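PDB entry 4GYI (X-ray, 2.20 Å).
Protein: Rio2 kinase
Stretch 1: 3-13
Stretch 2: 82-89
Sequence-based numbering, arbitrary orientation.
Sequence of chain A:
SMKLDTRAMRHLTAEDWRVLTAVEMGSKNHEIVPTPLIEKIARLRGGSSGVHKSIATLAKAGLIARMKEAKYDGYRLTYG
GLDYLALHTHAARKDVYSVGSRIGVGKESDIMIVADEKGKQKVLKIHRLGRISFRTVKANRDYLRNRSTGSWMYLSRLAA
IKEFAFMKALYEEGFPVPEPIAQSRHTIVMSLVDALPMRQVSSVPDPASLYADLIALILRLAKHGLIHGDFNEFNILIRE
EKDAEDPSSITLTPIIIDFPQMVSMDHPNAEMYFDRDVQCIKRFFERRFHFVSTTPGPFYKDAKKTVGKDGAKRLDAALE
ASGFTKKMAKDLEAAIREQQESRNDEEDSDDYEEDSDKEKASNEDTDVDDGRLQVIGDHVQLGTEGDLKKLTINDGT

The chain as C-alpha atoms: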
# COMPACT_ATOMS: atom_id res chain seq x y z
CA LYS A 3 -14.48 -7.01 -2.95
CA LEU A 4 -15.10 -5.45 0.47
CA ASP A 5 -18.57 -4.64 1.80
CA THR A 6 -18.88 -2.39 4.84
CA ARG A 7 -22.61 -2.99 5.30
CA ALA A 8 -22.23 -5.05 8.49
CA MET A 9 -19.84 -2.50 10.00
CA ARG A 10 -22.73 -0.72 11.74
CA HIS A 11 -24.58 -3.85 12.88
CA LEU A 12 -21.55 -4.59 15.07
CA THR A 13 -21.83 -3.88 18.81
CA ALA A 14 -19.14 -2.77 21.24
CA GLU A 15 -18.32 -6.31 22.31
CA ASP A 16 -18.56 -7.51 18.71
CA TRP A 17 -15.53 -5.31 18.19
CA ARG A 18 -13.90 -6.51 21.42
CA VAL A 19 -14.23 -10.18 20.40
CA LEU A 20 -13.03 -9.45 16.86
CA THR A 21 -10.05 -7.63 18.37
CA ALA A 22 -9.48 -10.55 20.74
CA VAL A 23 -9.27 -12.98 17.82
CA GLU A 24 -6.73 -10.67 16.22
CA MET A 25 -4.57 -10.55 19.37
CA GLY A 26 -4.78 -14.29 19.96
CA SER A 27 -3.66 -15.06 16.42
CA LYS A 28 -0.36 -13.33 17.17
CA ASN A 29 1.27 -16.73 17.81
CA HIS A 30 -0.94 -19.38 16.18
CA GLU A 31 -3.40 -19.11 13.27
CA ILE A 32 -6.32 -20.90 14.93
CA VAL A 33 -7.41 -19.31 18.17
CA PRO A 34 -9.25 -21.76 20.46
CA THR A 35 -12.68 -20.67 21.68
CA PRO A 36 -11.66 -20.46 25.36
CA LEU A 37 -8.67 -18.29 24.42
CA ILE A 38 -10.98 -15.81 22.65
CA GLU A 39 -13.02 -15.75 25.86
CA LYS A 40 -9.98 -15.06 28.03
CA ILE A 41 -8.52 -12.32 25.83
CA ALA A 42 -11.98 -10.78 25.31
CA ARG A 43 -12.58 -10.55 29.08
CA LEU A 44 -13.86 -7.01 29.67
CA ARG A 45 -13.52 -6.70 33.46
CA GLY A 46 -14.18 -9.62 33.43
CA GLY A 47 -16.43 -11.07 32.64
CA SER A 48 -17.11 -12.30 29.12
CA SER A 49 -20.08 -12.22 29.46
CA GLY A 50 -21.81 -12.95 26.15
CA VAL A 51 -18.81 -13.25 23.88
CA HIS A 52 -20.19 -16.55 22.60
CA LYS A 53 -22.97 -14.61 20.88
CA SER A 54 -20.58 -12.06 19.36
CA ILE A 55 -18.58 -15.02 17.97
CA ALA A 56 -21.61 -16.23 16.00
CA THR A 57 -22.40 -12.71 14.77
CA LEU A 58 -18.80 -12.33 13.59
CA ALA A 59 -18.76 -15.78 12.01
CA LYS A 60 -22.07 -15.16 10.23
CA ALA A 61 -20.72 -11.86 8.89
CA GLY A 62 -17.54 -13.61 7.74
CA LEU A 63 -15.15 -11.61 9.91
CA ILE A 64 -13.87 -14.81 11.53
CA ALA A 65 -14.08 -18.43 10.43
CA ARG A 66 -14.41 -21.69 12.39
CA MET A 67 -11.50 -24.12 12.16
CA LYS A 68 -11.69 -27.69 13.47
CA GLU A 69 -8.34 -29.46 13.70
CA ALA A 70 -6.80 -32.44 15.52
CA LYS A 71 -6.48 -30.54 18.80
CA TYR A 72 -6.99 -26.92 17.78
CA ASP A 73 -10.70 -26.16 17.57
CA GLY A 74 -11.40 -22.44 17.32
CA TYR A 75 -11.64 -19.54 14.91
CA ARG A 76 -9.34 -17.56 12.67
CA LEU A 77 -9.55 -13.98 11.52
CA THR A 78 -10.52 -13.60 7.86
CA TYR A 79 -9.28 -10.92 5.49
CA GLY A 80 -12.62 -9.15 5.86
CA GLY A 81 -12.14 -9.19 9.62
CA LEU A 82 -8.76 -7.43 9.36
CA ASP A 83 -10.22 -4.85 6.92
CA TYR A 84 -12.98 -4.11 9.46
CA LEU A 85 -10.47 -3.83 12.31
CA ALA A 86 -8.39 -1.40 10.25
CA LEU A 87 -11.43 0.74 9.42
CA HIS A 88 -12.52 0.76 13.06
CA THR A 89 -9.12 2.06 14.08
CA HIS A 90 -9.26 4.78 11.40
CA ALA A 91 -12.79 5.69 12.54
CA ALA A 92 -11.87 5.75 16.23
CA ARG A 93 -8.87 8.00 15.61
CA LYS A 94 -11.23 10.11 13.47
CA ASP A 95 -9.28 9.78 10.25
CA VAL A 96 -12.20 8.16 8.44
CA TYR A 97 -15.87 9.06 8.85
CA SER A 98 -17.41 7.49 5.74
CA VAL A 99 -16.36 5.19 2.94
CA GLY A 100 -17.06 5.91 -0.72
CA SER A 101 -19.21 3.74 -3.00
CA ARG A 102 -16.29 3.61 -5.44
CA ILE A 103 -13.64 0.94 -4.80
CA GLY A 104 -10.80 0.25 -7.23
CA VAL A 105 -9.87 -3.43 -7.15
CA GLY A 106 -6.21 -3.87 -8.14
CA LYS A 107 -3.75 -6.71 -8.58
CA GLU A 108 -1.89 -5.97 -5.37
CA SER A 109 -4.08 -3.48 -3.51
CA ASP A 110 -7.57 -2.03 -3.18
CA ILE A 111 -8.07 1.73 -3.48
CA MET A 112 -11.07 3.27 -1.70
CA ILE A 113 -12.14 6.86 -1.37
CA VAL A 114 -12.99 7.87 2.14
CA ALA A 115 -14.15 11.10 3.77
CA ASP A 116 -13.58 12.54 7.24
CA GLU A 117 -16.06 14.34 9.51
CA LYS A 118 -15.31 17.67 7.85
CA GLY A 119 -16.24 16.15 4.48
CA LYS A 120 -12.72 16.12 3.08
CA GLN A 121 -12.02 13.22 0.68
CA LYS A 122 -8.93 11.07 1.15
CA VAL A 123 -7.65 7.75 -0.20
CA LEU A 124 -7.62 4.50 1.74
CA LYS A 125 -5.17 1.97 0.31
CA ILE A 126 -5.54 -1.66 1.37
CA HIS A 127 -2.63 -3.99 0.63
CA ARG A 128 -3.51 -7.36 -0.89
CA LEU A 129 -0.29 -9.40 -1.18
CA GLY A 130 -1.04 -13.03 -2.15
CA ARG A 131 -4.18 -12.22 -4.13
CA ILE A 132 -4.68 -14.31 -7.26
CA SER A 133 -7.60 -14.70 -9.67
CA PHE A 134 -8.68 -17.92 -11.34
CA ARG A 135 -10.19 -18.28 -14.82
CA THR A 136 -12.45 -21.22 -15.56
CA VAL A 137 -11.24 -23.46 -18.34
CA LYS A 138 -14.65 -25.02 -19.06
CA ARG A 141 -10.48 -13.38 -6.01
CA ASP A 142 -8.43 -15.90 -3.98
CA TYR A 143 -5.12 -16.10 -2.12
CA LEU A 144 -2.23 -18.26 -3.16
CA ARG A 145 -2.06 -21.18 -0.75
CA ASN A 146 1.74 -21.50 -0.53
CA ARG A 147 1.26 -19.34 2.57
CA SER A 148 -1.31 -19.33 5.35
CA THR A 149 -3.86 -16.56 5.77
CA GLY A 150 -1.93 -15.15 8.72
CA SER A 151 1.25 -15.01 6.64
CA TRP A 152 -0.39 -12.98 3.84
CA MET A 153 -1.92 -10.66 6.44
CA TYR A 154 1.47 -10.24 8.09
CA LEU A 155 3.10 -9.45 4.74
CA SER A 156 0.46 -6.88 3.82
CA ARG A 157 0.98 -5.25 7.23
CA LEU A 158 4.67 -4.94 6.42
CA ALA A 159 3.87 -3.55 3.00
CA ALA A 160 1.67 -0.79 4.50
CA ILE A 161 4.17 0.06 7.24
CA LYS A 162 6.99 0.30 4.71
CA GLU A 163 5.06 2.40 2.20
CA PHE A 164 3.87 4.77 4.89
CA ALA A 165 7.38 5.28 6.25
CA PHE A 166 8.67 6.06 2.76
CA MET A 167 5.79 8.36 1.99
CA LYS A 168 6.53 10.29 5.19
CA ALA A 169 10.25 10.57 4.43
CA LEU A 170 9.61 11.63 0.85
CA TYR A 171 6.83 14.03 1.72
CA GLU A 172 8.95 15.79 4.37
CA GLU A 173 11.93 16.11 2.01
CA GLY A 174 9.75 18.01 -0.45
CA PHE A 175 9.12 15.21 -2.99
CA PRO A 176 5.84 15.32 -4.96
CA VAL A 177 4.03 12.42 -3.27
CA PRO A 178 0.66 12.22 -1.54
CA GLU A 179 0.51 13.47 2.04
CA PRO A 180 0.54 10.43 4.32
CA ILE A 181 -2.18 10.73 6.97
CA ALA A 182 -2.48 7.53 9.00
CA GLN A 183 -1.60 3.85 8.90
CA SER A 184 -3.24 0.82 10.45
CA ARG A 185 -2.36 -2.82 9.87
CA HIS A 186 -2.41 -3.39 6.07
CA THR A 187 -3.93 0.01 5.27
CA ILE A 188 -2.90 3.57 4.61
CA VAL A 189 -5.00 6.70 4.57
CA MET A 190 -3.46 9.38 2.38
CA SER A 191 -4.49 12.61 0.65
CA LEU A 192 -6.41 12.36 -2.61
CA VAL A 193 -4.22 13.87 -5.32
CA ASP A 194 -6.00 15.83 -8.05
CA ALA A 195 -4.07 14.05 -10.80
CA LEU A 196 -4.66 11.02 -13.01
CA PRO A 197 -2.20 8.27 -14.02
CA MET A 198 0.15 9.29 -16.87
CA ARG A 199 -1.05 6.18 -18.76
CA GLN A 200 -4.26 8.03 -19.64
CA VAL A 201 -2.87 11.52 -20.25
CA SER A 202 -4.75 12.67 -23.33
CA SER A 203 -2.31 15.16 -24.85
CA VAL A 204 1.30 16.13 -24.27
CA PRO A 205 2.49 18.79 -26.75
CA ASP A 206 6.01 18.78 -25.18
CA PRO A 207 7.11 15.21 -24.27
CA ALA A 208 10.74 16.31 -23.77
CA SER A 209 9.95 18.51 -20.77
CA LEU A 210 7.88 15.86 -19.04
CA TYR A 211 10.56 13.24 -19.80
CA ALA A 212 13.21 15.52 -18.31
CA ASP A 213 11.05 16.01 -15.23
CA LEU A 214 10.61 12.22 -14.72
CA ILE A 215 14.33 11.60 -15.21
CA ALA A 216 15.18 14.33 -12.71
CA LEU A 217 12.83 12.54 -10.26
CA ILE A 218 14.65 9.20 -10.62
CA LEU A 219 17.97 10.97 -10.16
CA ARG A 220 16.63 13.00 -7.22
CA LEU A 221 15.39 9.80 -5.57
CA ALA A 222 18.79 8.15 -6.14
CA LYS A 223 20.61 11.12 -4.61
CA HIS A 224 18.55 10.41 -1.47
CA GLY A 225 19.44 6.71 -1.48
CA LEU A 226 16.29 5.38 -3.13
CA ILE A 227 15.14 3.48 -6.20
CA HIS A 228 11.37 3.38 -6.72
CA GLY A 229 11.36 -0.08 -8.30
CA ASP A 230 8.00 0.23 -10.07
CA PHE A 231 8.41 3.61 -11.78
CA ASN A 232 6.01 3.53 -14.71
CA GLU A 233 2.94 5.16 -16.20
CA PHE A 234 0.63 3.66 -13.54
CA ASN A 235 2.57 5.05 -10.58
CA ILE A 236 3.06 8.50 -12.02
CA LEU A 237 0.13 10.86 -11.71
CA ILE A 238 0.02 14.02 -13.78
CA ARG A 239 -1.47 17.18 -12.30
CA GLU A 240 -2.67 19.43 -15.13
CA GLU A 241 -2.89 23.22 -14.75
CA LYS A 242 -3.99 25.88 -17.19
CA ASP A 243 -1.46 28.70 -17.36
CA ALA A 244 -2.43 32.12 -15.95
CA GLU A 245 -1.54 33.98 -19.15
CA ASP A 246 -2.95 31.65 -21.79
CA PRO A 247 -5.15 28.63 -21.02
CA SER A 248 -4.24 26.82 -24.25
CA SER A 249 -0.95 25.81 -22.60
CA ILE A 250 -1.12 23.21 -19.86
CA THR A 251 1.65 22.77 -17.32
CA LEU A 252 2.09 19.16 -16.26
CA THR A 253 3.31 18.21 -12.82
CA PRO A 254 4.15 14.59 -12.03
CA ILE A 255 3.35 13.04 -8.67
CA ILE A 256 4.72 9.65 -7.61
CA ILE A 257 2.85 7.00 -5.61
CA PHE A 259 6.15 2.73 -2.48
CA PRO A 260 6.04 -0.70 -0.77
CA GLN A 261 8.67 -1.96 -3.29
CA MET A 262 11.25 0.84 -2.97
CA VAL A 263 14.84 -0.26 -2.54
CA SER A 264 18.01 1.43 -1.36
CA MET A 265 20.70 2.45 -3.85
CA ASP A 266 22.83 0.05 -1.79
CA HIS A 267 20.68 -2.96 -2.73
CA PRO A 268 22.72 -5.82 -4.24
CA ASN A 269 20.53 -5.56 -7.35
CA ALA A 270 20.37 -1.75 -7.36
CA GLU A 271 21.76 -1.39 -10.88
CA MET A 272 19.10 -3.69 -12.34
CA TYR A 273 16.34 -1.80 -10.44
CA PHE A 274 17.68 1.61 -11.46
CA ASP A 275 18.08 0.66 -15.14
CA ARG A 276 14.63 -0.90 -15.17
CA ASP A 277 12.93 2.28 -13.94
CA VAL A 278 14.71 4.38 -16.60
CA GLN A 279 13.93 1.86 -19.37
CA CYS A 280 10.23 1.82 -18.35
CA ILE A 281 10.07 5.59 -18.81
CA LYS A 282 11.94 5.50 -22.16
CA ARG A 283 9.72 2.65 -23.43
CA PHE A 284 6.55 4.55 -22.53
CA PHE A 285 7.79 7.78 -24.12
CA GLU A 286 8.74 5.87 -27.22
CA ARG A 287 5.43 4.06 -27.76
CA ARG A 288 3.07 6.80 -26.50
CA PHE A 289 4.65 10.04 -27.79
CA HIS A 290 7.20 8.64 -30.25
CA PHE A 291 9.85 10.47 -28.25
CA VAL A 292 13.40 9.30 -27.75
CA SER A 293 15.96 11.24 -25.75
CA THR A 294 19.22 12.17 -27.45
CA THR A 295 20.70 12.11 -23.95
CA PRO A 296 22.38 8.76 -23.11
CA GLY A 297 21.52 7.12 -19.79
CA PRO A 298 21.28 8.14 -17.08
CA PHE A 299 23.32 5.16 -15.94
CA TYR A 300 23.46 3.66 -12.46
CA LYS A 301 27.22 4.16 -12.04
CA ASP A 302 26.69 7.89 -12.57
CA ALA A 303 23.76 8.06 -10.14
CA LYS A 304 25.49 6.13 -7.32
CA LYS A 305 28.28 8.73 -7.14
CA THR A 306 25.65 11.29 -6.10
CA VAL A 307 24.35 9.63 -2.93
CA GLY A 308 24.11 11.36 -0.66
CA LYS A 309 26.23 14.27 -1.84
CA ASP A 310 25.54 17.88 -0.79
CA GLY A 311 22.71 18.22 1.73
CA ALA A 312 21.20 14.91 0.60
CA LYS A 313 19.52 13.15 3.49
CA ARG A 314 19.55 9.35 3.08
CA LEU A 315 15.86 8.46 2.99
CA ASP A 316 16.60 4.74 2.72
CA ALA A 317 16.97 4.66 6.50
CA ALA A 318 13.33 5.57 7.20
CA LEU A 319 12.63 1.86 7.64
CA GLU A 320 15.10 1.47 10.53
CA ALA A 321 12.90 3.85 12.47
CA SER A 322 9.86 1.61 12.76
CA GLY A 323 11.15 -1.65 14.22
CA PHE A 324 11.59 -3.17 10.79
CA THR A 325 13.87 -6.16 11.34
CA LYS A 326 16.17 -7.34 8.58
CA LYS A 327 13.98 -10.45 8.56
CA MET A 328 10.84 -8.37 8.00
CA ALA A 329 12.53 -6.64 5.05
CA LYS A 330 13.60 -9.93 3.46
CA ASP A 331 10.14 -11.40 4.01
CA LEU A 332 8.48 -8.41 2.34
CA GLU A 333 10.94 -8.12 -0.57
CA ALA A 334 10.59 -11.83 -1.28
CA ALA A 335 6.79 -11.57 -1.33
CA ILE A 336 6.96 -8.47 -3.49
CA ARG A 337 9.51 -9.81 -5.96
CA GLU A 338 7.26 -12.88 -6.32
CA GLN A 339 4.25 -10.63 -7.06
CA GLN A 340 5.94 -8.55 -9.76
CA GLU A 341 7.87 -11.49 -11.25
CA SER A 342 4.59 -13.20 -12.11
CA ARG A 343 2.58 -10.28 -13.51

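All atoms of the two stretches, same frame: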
# COMPACT_ATOMS: atom_id res chain seq x y z
N LYS A 3 -14.56 -8.39 -3.41
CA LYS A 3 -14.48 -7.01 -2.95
C LYS A 3 -14.79 -6.90 -1.46
O LYS A 3 -14.98 -7.92 -0.79
CB LYS A 3 -15.43 -6.13 -3.76
N LEU A 4 -14.84 -5.68 -0.95
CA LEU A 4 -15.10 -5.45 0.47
C LEU A 4 -16.41 -4.69 0.72
O LEU A 4 -16.58 -3.55 0.26
CB LEU A 4 -13.92 -4.70 1.12
CG LEU A 4 -14.11 -4.16 2.55
CD1 LEU A 4 -14.12 -5.28 3.62
CD2 LEU A 4 -13.05 -3.11 2.84
N ASP A 5 -17.33 -5.32 1.44
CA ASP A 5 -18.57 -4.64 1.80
C ASP A 5 -18.55 -4.20 3.26
O ASP A 5 -18.23 -4.98 4.16
CB ASP A 5 -19.80 -5.51 1.51
CG ASP A 5 -19.70 -6.89 2.11
OD1 ASP A 5 -19.02 -7.76 1.51
OD2 ASP A 5 -20.31 -7.12 3.18
N THR A 6 -18.88 -2.94 3.49
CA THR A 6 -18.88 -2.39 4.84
C THR A 6 -20.29 -2.25 5.38
O THR A 6 -20.53 -1.45 6.29
CB THR A 6 -18.24 -1.00 4.85
OG1 THR A 6 -19.06 -0.10 4.10
CG2 THR A 6 -16.84 -1.05 4.26
N ARG A 7 -21.22 -3.02 4.83
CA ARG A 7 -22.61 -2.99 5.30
C ARG A 7 -22.74 -3.38 6.77
O ARG A 7 -23.40 -2.70 7.56
CB ARG A 7 -23.50 -3.90 4.44
CG ARG A 7 -23.65 -3.51 2.98
CD ARG A 7 -24.64 -4.45 2.27
NE ARG A 7 -24.79 -4.15 0.85
CZ ARG A 7 -25.67 -4.75 0.04
NH1 ARG A 7 -26.49 -5.67 0.53
NH2 ARG A 7 -25.74 -4.42 -1.24
N ALA A 8 -22.09 -4.49 7.15
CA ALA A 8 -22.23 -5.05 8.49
C ALA A 8 -21.59 -4.16 9.55
O ALA A 8 -21.97 -4.21 10.72
CB ALA A 8 -21.63 -6.44 8.54
N MET A 9 -20.62 -3.36 9.12
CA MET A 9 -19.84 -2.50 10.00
C MET A 9 -20.65 -1.79 11.09
O MET A 9 -20.16 -1.61 12.21
CB MET A 9 -19.14 -1.45 9.15
CG MET A 9 -18.16 -0.62 9.91
SD MET A 9 -16.51 -1.05 9.38
CE MET A 9 -15.57 -0.19 10.64
N ARG A 10 -21.88 -1.41 10.77
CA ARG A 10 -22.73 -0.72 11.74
C ARG A 10 -23.62 -1.64 12.58
O ARG A 10 -24.06 -1.26 13.66
CB ARG A 10 -23.56 0.38 11.07
CG ARG A 10 -22.79 1.66 10.91
CD ARG A 10 -22.65 2.04 9.46
NE ARG A 10 -23.73 2.92 9.03
CZ ARG A 10 -24.75 2.54 8.28
NH1 ARG A 10 -24.85 1.28 7.86
NH2 ARG A 10 -25.67 3.42 7.93
N HIS A 11 -23.88 -2.84 12.08
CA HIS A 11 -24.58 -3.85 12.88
C HIS A 11 -23.75 -4.26 14.10
O HIS A 11 -24.30 -4.74 15.09
CB HIS A 11 -24.89 -5.09 12.03
CG HIS A 11 -26.01 -4.90 11.05
ND1 HIS A 11 -26.15 -5.67 9.92
CD2 HIS A 11 -27.06 -4.04 11.05
CE1 HIS A 11 -27.23 -5.28 9.25
NE2 HIS A 11 -27.80 -4.30 9.92
N LEU A 12 -22.43 -4.08 14.03
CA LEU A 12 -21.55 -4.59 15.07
C LEU A 12 -21.60 -3.78 16.37
O LEU A 12 -21.51 -2.55 16.35
CB LEU A 12 -20.11 -4.68 14.57
CG LEU A 12 -19.93 -5.65 13.39
CD1 LEU A 12 -18.51 -5.61 12.85
CD2 LEU A 12 -20.27 -7.05 13.82
N THR A 13 -21.76 -4.49 17.49
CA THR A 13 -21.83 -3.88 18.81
C THR A 13 -20.44 -3.68 19.40
O THR A 13 -19.44 -4.08 18.81
CB THR A 13 -22.61 -4.74 19.81
OG1 THR A 13 -21.92 -5.98 20.01
CG2 THR A 13 -24.02 -5.03 19.30
N LEU A 82 -9.89 -8.36 9.25
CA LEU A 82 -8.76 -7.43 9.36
C LEU A 82 -9.10 -6.06 8.77
O LEU A 82 -8.82 -5.02 9.38
CB LEU A 82 -7.51 -8.04 8.67
CG LEU A 82 -6.16 -7.35 8.96
CD1 LEU A 82 -5.77 -7.54 10.44
CD2 LEU A 82 -5.05 -7.84 8.03
N ASP A 83 -9.68 -6.06 7.56
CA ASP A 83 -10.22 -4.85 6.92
C ASP A 83 -11.07 -4.06 7.93
O ASP A 83 -10.83 -2.88 8.19
CB ASP A 83 -11.12 -5.21 5.72
CG ASP A 83 -10.35 -5.85 4.55
OD1 ASP A 83 -9.10 -5.88 4.57
OD2 ASP A 83 -11.02 -6.32 3.59
N TYR A 84 -12.06 -4.75 8.51
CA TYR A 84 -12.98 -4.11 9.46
C TYR A 84 -12.22 -3.53 10.65
O TYR A 84 -12.46 -2.39 11.04
CB TYR A 84 -14.03 -5.10 9.97
CG TYR A 84 -15.30 -5.16 9.14
CD1 TYR A 84 -16.55 -5.13 9.74
CD2 TYR A 84 -15.24 -5.24 7.75
CE1 TYR A 84 -17.71 -5.20 8.99
CE2 TYR A 84 -16.40 -5.30 6.99
CZ TYR A 84 -17.63 -5.29 7.62
OH TYR A 84 -18.77 -5.35 6.86
N LEU A 85 -11.29 -4.30 11.20
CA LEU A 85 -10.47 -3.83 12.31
C LEU A 85 -9.68 -2.58 11.93
O LEU A 85 -9.59 -1.65 12.71
CB LEU A 85 -9.53 -4.92 12.81
CG LEU A 85 -10.20 -6.01 13.63
CD1 LEU A 85 -9.25 -7.17 13.84
CD2 LEU A 85 -10.67 -5.44 14.97
N ALA A 86 -9.10 -2.58 10.73
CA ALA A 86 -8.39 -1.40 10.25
C ALA A 86 -9.30 -0.19 10.16
O ALA A 86 -8.95 0.89 10.60
CB ALA A 86 -7.74 -1.67 8.88
N LEU A 87 -10.48 -0.36 9.56
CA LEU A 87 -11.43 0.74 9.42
C LEU A 87 -11.87 1.29 10.77
O LEU A 87 -11.99 2.50 10.94
CB LEU A 87 -12.67 0.29 8.64
CG LEU A 87 -12.59 0.34 7.11
CD1 LEU A 87 -13.81 -0.32 6.50
CD2 LEU A 87 -12.47 1.79 6.66
N HIS A 88 -12.11 0.39 11.71
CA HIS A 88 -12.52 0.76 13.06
C HIS A 88 -11.48 1.66 13.71
O HIS A 88 -11.80 2.67 14.35
CB HIS A 88 -12.72 -0.51 13.88
CG HIS A 88 -13.49 -0.30 15.14
ND1 HIS A 88 -14.82 0.06 15.14
CD2 HIS A 88 -13.12 -0.37 16.44
CE1 HIS A 88 -15.24 0.19 16.38
NE2 HIS A 88 -14.23 -0.07 17.19
N THR A 89 -10.22 1.28 13.55
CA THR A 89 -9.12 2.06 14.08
C THR A 89 -9.08 3.44 13.41
O THR A 89 -8.91 4.45 14.10
CB THR A 89 -7.78 1.32 13.90
OG1 THR A 89 -7.81 0.13 14.68
CG2 THR A 89 -6.60 2.17 14.33

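Stretch 2 is one segment of a longer helix. Its backbone is held by regular bonds such as Ala86 N to Leu82 O (2.8 Å) and His88 N to Tyr84 O (2.9 Å). Stretch 1 is loop or turn, with helical torsions from Arg7 to His11. The two bury 455 Å² between them, counting both sides.

Leu82 opens the stretch and makes no contact with stretch 1. Asp83 points its CA-to-CB bond toward stretch 1 and meets Leu4. The approach of Leu4 CD1 to Asp83 OD2 is 3.3 Å, a tight packing of a methyl group against a carboxylate oxygen. Both carboxylate oxygens of Asp83 are hydrogen-bonded elsewhere in the structure.

Tyr84 is the centre of the contact and has the largest covered area of any residue in it. Its CA-to-CB bond points sideways, but the ring reaches across to stretch 1. At its tip, Tyr84 OH donates a hydrogen bond to Asp5 O at 2.8 Å. It ties the side chain to the backbone of stretch 1, so the acceptor does not depend on the Asp5 side chain. Tyr84 OH also lies 3.5 Å from Ala8 CB.

Apolar groups pack on one face and at the edge of the Tyr84 ring. Met9 SD sits over one face of the Tyr84 ring, 4.3 Å from its centroid and 17° off the normal. This is a sulfur-aromatic contact with the sulfur almost directly above the ring. Leu12 and Leu4 approach the ring edge near its plane. Leu12 CD1 is 3.7 Å from Tyr84 CD1, and Leu4 CD1 is 4.1 Å from Tyr84 CE2. These two ring atoms belong to opposite sides of the ring, so the leucines flank it. The backbone also comes close, with Met9 N 3.4 Å from Tyr84 CE1.

Leu85 points away from stretch 1, and Ala86 points sideways; neither touches it. Leu87, one helical turn after Asp83, again points toward stretch 1. Leu87 CB is 3.6 Å from Met9 CE, and Leu87 CD1 is 3.8 Å from Thr6 CG2. Met9 thus reaches three helix residues, with its sulfur over the Tyr84 ring and its terminal methyl against Leu87 and His88.

His88 lies at the margin. Met9 CE is 3.7 Å from His88 N and 4.3 Å from His88 CB. Thr89 ends the stretch without touching stretch 1.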